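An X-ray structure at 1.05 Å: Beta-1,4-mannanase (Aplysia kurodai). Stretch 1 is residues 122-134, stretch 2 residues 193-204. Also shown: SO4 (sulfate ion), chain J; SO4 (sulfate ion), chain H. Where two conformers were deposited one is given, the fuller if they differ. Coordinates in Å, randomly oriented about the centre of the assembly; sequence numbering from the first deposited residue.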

ATOM      1  N   ARG A 122     -12.512  10.683  12.113  1.00 13.36           N
ATOM      2  CA  ARG A 122     -11.142  11.156  12.169  1.00 13.47           C
ATOM      3  C   ARG A 122     -10.459  11.102  10.802  1.00 11.51           C
ATOM      4  O   ARG A 122      -9.854  12.083  10.363  1.00 10.75           O
ATOM      5  CB  ARG A 122     -10.345  10.319  13.164  0.55 14.60           C
ATOM      6  CG  ARG A 122     -10.748  10.551  14.598  0.55 15.24           C
ATOM      7  CD  ARG A 122     -10.083   9.568  15.530  0.55 15.85           C
ATOM      8  NE  ARG A 122     -10.518   9.794  16.903  0.55 16.49           N
ATOM      9  CZ  ARG A 122     -10.315   8.952  17.910  0.55 17.41           C
ATOM     10  NH1 ARG A 122      -9.674   7.811  17.709  0.55 17.67           N
ATOM     11  NH2 ARG A 122     -10.758   9.255  19.122  0.55 18.28           N
ATOM     12  N   LEU A 123     -10.590   9.973  10.116  1.00 10.88           N
ATOM     13  CA  LEU A 123     -10.073   9.876   8.759  1.00 10.08           C
ATOM     14  C   LEU A 123     -10.853  10.800   7.828  1.00  9.16           C
ATOM     15  O   LEU A 123     -10.266  11.493   6.998  1.00  8.59           O
ATOM     16  CB  LEU A 123     -10.127   8.431   8.260  1.00 10.16           C
ATOM     17  CG  LEU A 123      -9.747   8.188   6.799  1.00 10.06           C
ATOM     18  CD1 LEU A 123      -8.360   8.744   6.492  1.00 10.56           C
ATOM     19  CD2 LEU A 123      -9.823   6.699   6.454  1.00 10.62           C
ATOM     20  N   ASP A 124     -12.172  10.825   7.994  1.00  9.00           N
ATOM     21  CA  ASP A 124     -13.039  11.663   7.186  1.00  9.11           C
ATOM     22  C   ASP A 124     -12.584  13.128   7.194  1.00  8.44           C
ATOM     23  O   ASP A 124     -12.530  13.780   6.142  1.00  8.58           O
ATOM     24  CB  ASP A 124     -14.465  11.530   7.708  1.00  9.79           C
ATOM     25  CG  ASP A 124     -15.472  12.276   6.859  1.00 10.93           C
ATOM     26  OD1 ASP A 124     -15.781  11.798   5.749  1.00 11.37           O
ATOM     27  OD2 ASP A 124     -15.976  13.326   7.311  1.00 13.01           O
ATOM     28  N   GLY A 125     -12.229  13.635   8.373  1.00  9.00           N
ATOM     29  CA  GLY A 125     -11.783  15.013   8.497  1.00  9.04           C
ATOM     30  C   GLY A 125     -10.474  15.302   7.784  1.00  8.83           C
ATOM     31  O   GLY A 125     -10.274  16.402   7.261  1.00  9.80           O
ATOM     32  N   LEU A 126      -9.568  14.328   7.765  1.00  8.32           N
ATOM     33  CA  LEU A 126      -8.311  14.506   7.048  1.00  8.19           C
ATOM     34  C   LEU A 126      -8.530  14.555   5.540  1.00  8.01           C
ATOM     35  O   LEU A 126      -7.807  15.246   4.818  1.00  9.18           O
ATOM     36  CB  LEU A 126      -7.334  13.383   7.381  1.00  8.24           C
ATOM     37  CG  LEU A 126      -6.949  13.220   8.846  1.00  8.53           C
ATOM     38  CD1 LEU A 126      -5.881  12.144   8.957  1.00  9.11           C
ATOM     39  CD2 LEU A 126      -6.458  14.533   9.441  1.00  8.96           C
ATOM     40  N   ILE A 127      -9.521  13.809   5.061  1.00  7.77           N
ATOM     41  CA  ILE A 127      -9.827  13.790   3.636  1.00  8.64           C
ATOM     42  C   ILE A 127     -10.546  15.069   3.203  1.00  9.96           C
ATOM     43  O   ILE A 127     -10.269  15.618   2.132  1.00 11.28           O
ATOM     44  CB  ILE A 127     -10.666  12.550   3.272  1.00  8.22           C
ATOM     45  CG1 ILE A 127      -9.842  11.279   3.511  1.00  8.64           C
ATOM     46  CG2 ILE A 127     -11.145  12.615   1.830  1.00  8.59           C
ATOM     47  CD1 ILE A 127     -10.659   9.999   3.485  1.00  9.57           C
ATOM     48  N   LYS A 128     -11.453  15.554   4.044  1.00 10.16           N
ATOM     49  CA  LYS A 128     -12.296  16.674   3.653  1.00 11.36           C
ATOM     50  C   LYS A 128     -11.760  18.061   4.026  1.00 11.66           C
ATOM     51  O   LYS A 128     -12.065  19.031   3.334  1.00 13.20           O
ATOM     52  CB  LYS A 128     -13.718  16.490   4.196  1.00 13.22           C
ATOM     53  CG  LYS A 128     -14.467  15.334   3.557  1.00 15.73           C
ATOM     54  CD  LYS A 128     -15.888  15.225   4.084  1.00 18.05           C
ATOM     55  CE  LYS A 128     -16.628  14.079   3.408  1.00 20.93           C
ATOM     56  NZ  LYS A 128     -17.877  13.699   4.127  1.00 23.06           N
ATOM     57  N   ASP A 129     -10.972  18.146   5.098  1.00 11.25           N
ATOM     58  CA  ASP A 129     -10.568  19.422   5.695  1.00 11.53           C
ATOM     59  C   ASP A 129      -9.058  19.603   5.557  1.00 11.03           C
ATOM     60  O   ASP A 129      -8.272  18.856   6.144  1.00 10.87           O
ATOM     61  CB  ASP A 129     -11.001  19.445   7.173  1.00 13.26           C
ATOM     62  CG  ASP A 129     -10.750  20.785   7.865  1.00 14.86           C
ATOM     63  OD1 ASP A 129     -11.635  21.214   8.636  1.00 16.80           O
ATOM     64  OD2 ASP A 129      -9.678  21.395   7.680  1.00 15.06           O
ATOM     65  N   GLN A 130      -8.658  20.600   4.772  1.00 11.37           N
ATOM     66  CA  GLN A 130      -7.243  20.854   4.502  1.00 12.40           C
ATOM     67  C   GLN A 130      -6.442  21.188   5.755  1.00 11.09           C
ATOM     68  O   GLN A 130      -5.272  20.825   5.869  1.00 10.99           O
ATOM     69  CB  GLN A 130      -7.084  21.980   3.475  1.00 15.50           C
ATOM     70  CG  GLN A 130      -7.578  21.644   2.078  1.00 19.16           C
ATOM     71  CD  GLN A 130      -7.209  22.711   1.057  1.00 22.47           C
ATOM     72  OE1 GLN A 130      -7.388  22.526  -0.147  1.00 24.36           O
ATOM     73  NE2 GLN A 130      -6.687  23.832   1.536  1.00 23.05           N
ATOM     74  N   HIS A 131      -7.062  21.885   6.698  1.00 11.10           N
ATOM     75  CA  HIS A 131      -6.357  22.237   7.922  1.00 11.03           C
ATOM     76  C   HIS A 131      -6.104  21.022   8.798  1.00  9.55           C
ATOM     77  O   HIS A 131      -5.037  20.893   9.404  1.00  9.71           O
ATOM     78  CB  HIS A 131      -7.111  23.322   8.683  1.00 13.15           C
ATOM     79  CG  HIS A 131      -7.306  24.575   7.887  1.00 16.34           C
ATOM     80  ND1 HIS A 131      -6.260  25.392   7.521  1.00 18.18           N
ATOM     81  CD2 HIS A 131      -8.422  25.136   7.364  1.00 18.24           C
ATOM     82  CE1 HIS A 131      -6.723  26.411   6.821  1.00 19.14           C
ATOM     83  NE2 HIS A 131      -8.032  26.276   6.707  1.00 19.26           N
ATOM     84  N   LYS A 132      -7.081  20.126   8.859  1.00  9.23           N
ATOM     85  CA  LYS A 132      -6.891  18.885   9.596  1.00  9.28           C
ATOM     86  C   LYS A 132      -5.799  18.027   8.948  1.00  8.02           C
ATOM     87  O   LYS A 132      -4.921  17.505   9.638  1.00  8.03           O
ATOM     88  CB  LYS A 132      -8.215  18.136   9.756  1.00 10.31           C
ATOM     89  CG  LYS A 132      -9.214  18.903  10.617  1.00 11.91           C
ATOM     90  CD  LYS A 132     -10.523  18.160  10.794  1.00 13.10           C
ATOM     91  CE  LYS A 132     -11.484  18.963  11.659  1.00 15.09           C
ATOM     92  NZ  LYS A 132     -12.757  18.230  11.899  1.00 16.98           N
ATOM     93  N   LEU A 133      -5.842  17.900   7.628  1.00  8.07           N
ATOM     94  CA  LEU A 133      -4.801  17.171   6.922  1.00  7.85           C
ATOM     95  C   LEU A 133      -3.415  17.759   7.195  1.00  7.82           C
ATOM     96  O   LEU A 133      -2.458  17.016   7.445  1.00  7.87           O
ATOM     97  CB  LEU A 133      -5.086  17.159   5.425  1.00  8.44           C
ATOM     98  CG  LEU A 133      -4.050  16.434   4.568  1.00  8.73           C
ATOM     99  CD1 LEU A 133      -3.842  14.995   5.049  1.00  9.30           C
ATOM    100  CD2 LEU A 133      -4.490  16.457   3.120  1.00  9.20           C
ATOM    101  N   GLN A 134      -3.291  19.083   7.153  1.00  8.31           N
ATOM    102  CA  GLN A 134      -1.990  19.689   7.424  1.00  9.22           C
ATOM    103  C   GLN A 134      -1.490  19.362   8.834  1.00  8.03           C
ATOM    104  O   GLN A 134      -0.288  19.172   9.034  1.00  8.25           O
ATOM    105  CB  GLN A 134      -2.000  21.200   7.182  1.00 11.61           C
ATOM    106  CG  GLN A 134      -0.597  21.804   7.077  1.00 14.89           C
ATOM    107  CD  GLN A 134       0.235  21.221   5.934  1.00 18.25           C
ATOM    108  OE1 GLN A 134      -0.262  21.008   4.825  1.00 20.17           O
ATOM    109  NE2 GLN A 134       1.512  20.966   6.205  1.00 19.15           N
ATOM    110  N   ASN A 193     -20.762   5.237  -0.622  1.00  7.28           N
ATOM    111  CA  ASN A 193     -20.411   6.258  -1.601  1.00  7.59           C
ATOM    112  C   ASN A 193     -20.213   7.561  -0.850  1.00  7.67           C
ATOM    113  O   ASN A 193     -21.184   8.244  -0.557  1.00  9.10           O
ATOM    114  CB  ASN A 193     -21.544   6.440  -2.616  1.00  7.28           C
ATOM    115  CG  ASN A 193     -21.762   5.221  -3.496  1.00  7.24           C
ATOM    116  OD1 ASN A 193     -20.976   4.271  -3.481  1.00  8.02           O
ATOM    117  ND2 ASN A 193     -22.831   5.250  -4.287  1.00  7.67           N
ATOM    118  N   LYS A 194     -18.969   7.911  -0.541  1.00  7.47           N
ATOM    119  CA  LYS A 194     -18.685   8.985   0.405  1.00  8.82           C
ATOM    120  C   LYS A 194     -17.849  10.135  -0.171  1.00  9.01           C
ATOM    121  O   LYS A 194     -18.149  11.301   0.103  1.00 10.97           O
ATOM    122  CB  LYS A 194     -17.985   8.386   1.628  1.00 11.19           C
ATOM    123  CG  LYS A 194     -18.205   9.077   2.953  1.00 12.87           C
ATOM    124  CD  LYS A 194     -17.630   8.197   4.053  1.00 13.80           C
ATOM    125  CE  LYS A 194     -17.919   8.720   5.442  1.00 15.31           C
ATOM    126  NZ  LYS A 194     -17.273   7.826   6.435  1.00 15.35           N
ATOM    127  N   TYR A 195     -16.804   9.816  -0.941  1.00  8.30           N
ATOM    128  CA  TYR A 195     -15.808  10.824  -1.325  1.00  8.35           C
ATOM    129  C   TYR A 195     -15.738  11.143  -2.814  1.00  8.55           C
ATOM    130  O   TYR A 195     -16.004  10.292  -3.670  1.00  8.53           O
ATOM    131  CB  TYR A 195     -14.415  10.423  -0.832  1.00  9.07           C
ATOM    132  CG  TYR A 195     -14.390  10.254   0.665  1.00  9.25           C
ATOM    133  CD1 TYR A 195     -14.598  11.341   1.498  1.00  9.07           C
ATOM    134  CD2 TYR A 195     -14.193   9.007   1.249  1.00  9.76           C
ATOM    135  CE1 TYR A 195     -14.608  11.191   2.863  1.00  9.40           C
ATOM    136  CE2 TYR A 195     -14.201   8.851   2.616  1.00  9.59           C
ATOM    137  CZ  TYR A 195     -14.411   9.943   3.419  1.00  9.42           C
ATOM    138  OH  TYR A 195     -14.420   9.779   4.785  1.00  9.97           O
ATOM    139  N   LEU A 196     -15.370  12.394  -3.092  1.00  9.72           N
ATOM    140  CA  LEU A 196     -15.052  12.859  -4.437  1.00  9.95           C
ATOM    141  C   LEU A 196     -13.541  12.835  -4.664  1.00  8.12           C
ATOM    142  O   LEU A 196     -12.742  12.957  -3.715  1.00  7.43           O
ATOM    143  CB  LEU A 196     -15.607  14.267  -4.674  1.00 11.66           C
ATOM    144  CG  LEU A 196     -17.131  14.422  -4.653  1.00 14.03           C
ATOM    145  CD1 LEU A 196     -17.545  15.854  -4.983  1.00 14.27           C
ATOM    146  CD2 LEU A 196     -17.778  13.432  -5.609  1.00 15.41           C
ATOM    147  N   TYR A 197     -13.147  12.678  -5.924  1.00  7.40           N
ATOM    148  CA  TYR A 197     -11.735  12.468  -6.233  1.00  6.27           C
ATOM    149  C   TYR A 197     -10.851  13.672  -5.969  1.00  6.24           C
ATOM    150  O   TYR A 197      -9.690  13.490  -5.637  1.00  6.95           O
ATOM    151  CB  TYR A 197     -11.499  11.895  -7.641  1.00  7.06           C
ATOM    152  CG  TYR A 197     -11.244  10.405  -7.583  1.00  6.67           C
ATOM    153  CD1 TYR A 197     -10.000   9.902  -7.227  1.00  7.42           C
ATOM    154  CD2 TYR A 197     -12.258   9.505  -7.829  1.00  7.45           C
ATOM    155  CE1 TYR A 197      -9.773   8.527  -7.137  1.00  7.23           C
ATOM    156  CE2 TYR A 197     -12.046   8.139  -7.746  1.00  7.72           C
ATOM    157  CZ  TYR A 197     -10.802   7.652  -7.405  1.00  6.50           C
ATOM    158  OH  TYR A 197     -10.616   6.292  -7.322  1.00  6.88           O
ATOM    159  N   GLN A 198     -11.360  14.892  -6.097  1.00  6.52           N
ATOM    160  CA  GLN A 198     -10.466  16.010  -5.818  1.00  7.89           C
ATOM    161  C   GLN A 198      -9.968  15.946  -4.366  1.00  7.14           C
ATOM    162  O   GLN A 198      -8.785  16.185  -4.097  1.00  7.90           O
ATOM    163  CB  GLN A 198     -11.116  17.361  -6.124  1.00  9.65           C
ATOM    164  CG  GLN A 198     -10.142  18.529  -6.018  1.00 12.64           C
ATOM    165  CD  GLN A 198     -10.771  19.857  -6.399  1.00 14.74           C
ATOM    166  OE1 GLN A 198     -11.904  19.904  -6.873  1.00 17.40           O
ATOM    167  NE2 GLN A 198     -10.038  20.944  -6.182  1.00 16.37           N
ATOM    168  N   ASP A 199     -10.857  15.595  -3.437  1.00  6.30           N
ATOM    169  CA  ASP A 199     -10.472  15.486  -2.037  1.00  6.49           C
ATOM    170  C   ASP A 199      -9.477  14.353  -1.804  1.00  5.97           C
ATOM    171  O   ASP A 199      -8.470  14.551  -1.119  1.00  6.00           O
ATOM    172  CB  ASP A 199     -11.689  15.274  -1.133  1.00  7.64           C
ATOM    173  CG  ASP A 199     -12.554  16.507  -0.998  1.00  9.92           C
ATOM    174  OD1 ASP A 199     -12.036  17.639  -1.037  1.00 10.20           O
ATOM    175  OD2 ASP A 199     -13.772  16.332  -0.827  1.00 12.33           O
ATOM    176  N   ILE A 200      -9.743  13.166  -2.347  1.00  6.06           N
ATOM    177  CA  ILE A 200      -8.835  12.044  -2.107  0.60  5.52           C
ATOM    178  C   ILE A 200      -7.489  12.267  -2.791  1.00  5.21           C
ATOM    179  O   ILE A 200      -6.446  11.904  -2.245  1.00  5.23           O
ATOM    180  CB  ILE A 200      -9.441  10.658  -2.491  0.60  6.38           C
ATOM    181  CG1 ILE A 200      -8.827   9.553  -1.628  0.60  6.82           C
ATOM    182  CG2 ILE A 200      -9.241  10.334  -3.968  0.60  6.67           C
ATOM    183  CD1 ILE A 200      -9.236   9.597  -0.168  0.60  7.32           C
ATOM    184  N   LEU A 201      -7.491  12.897  -3.962  1.00  5.06           N
ATOM    185  CA  LEU A 201      -6.231  13.150  -4.647  1.00  5.51           C
ATOM    186  C   LEU A 201      -5.395  14.204  -3.922  1.00  5.50           C
ATOM    187  O   LEU A 201      -4.167  14.104  -3.902  1.00  5.50           O
ATOM    188  CB  LEU A 201      -6.447  13.485  -6.122  1.00  5.88           C
ATOM    189  CG  LEU A 201      -7.015  12.349  -6.969  1.00  6.42           C
ATOM    190  CD1 LEU A 201      -7.349  12.869  -8.357  1.00  6.78           C
ATOM    191  CD2 LEU A 201      -6.043  11.172  -7.029  1.00  7.52           C
ATOM    192  N   ARG A 202      -6.037  15.211  -3.335  1.00  5.91           N
ATOM    193  CA  ARG A 202      -5.304  16.160  -2.514  0.58  6.60           C
ATOM    194  C   ARG A 202      -4.689  15.437  -1.317  1.00  5.84           C
ATOM    195  O   ARG A 202      -3.522  15.637  -0.989  1.00  6.31           O
ATOM    196  CB  ARG A 202      -6.210  17.291  -2.033  0.58  7.66           C
ATOM    197  CG  ARG A 202      -5.516  18.210  -1.042  0.58  8.11           C
ATOM    198  CD  ARG A 202      -6.437  19.301  -0.510  0.58  8.91           C
ATOM    199  NE  ARG A 202      -7.530  18.769   0.299  0.58  9.87           N
ATOM    200  CZ  ARG A 202      -8.801  18.756  -0.087  0.58 11.25           C
ATOM    201  NH1 ARG A 202      -9.146  19.241  -1.272  0.58 11.97           N
ATOM    202  NH2 ARG A 202      -9.727  18.253   0.716  0.58 11.98           N
ATOM    203  N   PHE A 203      -5.490  14.604  -0.665  1.00  5.85           N
ATOM    204  CA  PHE A 203      -5.067  13.811   0.488  1.00  6.04           C
ATOM    205  C   PHE A 203      -3.816  13.004   0.153  1.00  5.76           C
ATOM    206  O   PHE A 203      -2.851  12.990   0.920  1.00  5.93           O
ATOM    207  CB  PHE A 203      -6.259  12.923   0.877  1.00  6.71           C
ATOM    208  CG  PHE A 203      -6.014  11.935   1.995  1.00  6.54           C
ATOM    209  CD1 PHE A 203      -6.070  12.324   3.327  1.00  7.70           C
ATOM    210  CD2 PHE A 203      -5.862  10.591   1.707  1.00  7.42           C
ATOM    211  CE1 PHE A 203      -5.911  11.390   4.348  1.00  8.01           C
ATOM    212  CE2 PHE A 203      -5.699   9.659   2.715  1.00  8.07           C
ATOM    213  CZ  PHE A 203      -5.726  10.053   4.035  1.00  8.54           C
ATOM    214  N   LEU A 204      -3.835  12.356  -1.005  1.00  5.13           N
ATOM    215  CA  LEU A 204      -2.698  11.562  -1.446  1.00  5.22           C
ATOM    216  C   LEU A 204      -1.500  12.427  -1.861  1.00  4.80           C
ATOM    217  O   LEU A 204      -0.369  12.173  -1.447  1.00  5.31           O
ATOM    218  CB  LEU A 204      -3.126  10.620  -2.574  1.00  5.37           C
ATOM    219  CG  LEU A 204      -4.202   9.584  -2.209  1.00  5.78           C
ATOM    220  CD1 LEU A 204      -4.732   8.893  -3.458  1.00  6.39           C
ATOM    221  CD2 LEU A 204      -3.671   8.558  -1.222  1.00  5.69           C
TER
HETATM  222  S   SO4 J 408     -10.984  27.201   4.996  1.00 36.87           S
HETATM  223  O1  SO4 J 408      -9.705  27.904   5.090  1.00 37.07           O
HETATM  224  O2  SO4 J 408     -10.742  25.761   4.950  1.00 37.30           O
HETATM  225  O3  SO4 J 408     -11.803  27.523   6.162  1.00 36.89           O
HETATM  226  O4  SO4 J 408     -11.675  27.611   3.777  1.00 35.86           O
HETATM  227  S   SO4 H 406       4.292  21.785   3.428  1.00 19.37           S
HETATM  228  O1  SO4 H 406       3.160  21.394   4.265  1.00 21.82           O
HETATM  229  O2  SO4 H 406       3.888  21.863   2.018  1.00 15.49           O
HETATM  230  O3  SO4 H 406       4.792  23.091   3.848  1.00 20.75           O
HETATM  231  O4  SO4 H 406       5.359  20.797   3.581  1.00 19.91           O
HETATM  232  O   HOH W   1      -7.895  17.654   3.176  1.00 19.67           O
HETATM  233  O   HOH W   2      -7.507  16.026   1.684  0.52 15.01           O

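Knob-into-hole packing, in which one side chain fills a hollow lined by several others, is well illustrated by this contact in the mannanase. Helix 122-128 crosses helix 197-204 nearly at right angles (93°), their axes 9.0 Å apart at closest approach, whereas helix 130-134, after the break at Asp 129, runs only 21° from it. The knob is Phe 203, set in a hollow formed by Leu 123, Leu 126, Ile 127 and Leu 133, and so by residues from both helices of the first stretch. Ile 127 CG1 lies over one face of its ring, 4.0 Å from the centroid, while Leu 133 CD1 reaches Phe 203 CD1 at 3.9 Å.

Ile 127 is itself a bump between two rings: its CD1 stands over the face of Tyr 195, 4.0 Å from that centroid, and also meets Ile 200 CD1 at 3.9 Å. At the ring's edge the chemistry turns polar, for Tyr 195 OH donates to Asp 124 OD1 at 2.6 Å.

Where the first helix ends, its carbonyls need partners. The guanidinium of Arg 202, salt-bridged to Asp 199 (NH2 to OD1, 3.0 Å), lies beneath Gln 130 CG, and water 1 links Arg 202 NE (3.1 Å) to Leu 126 O (2.9 Å).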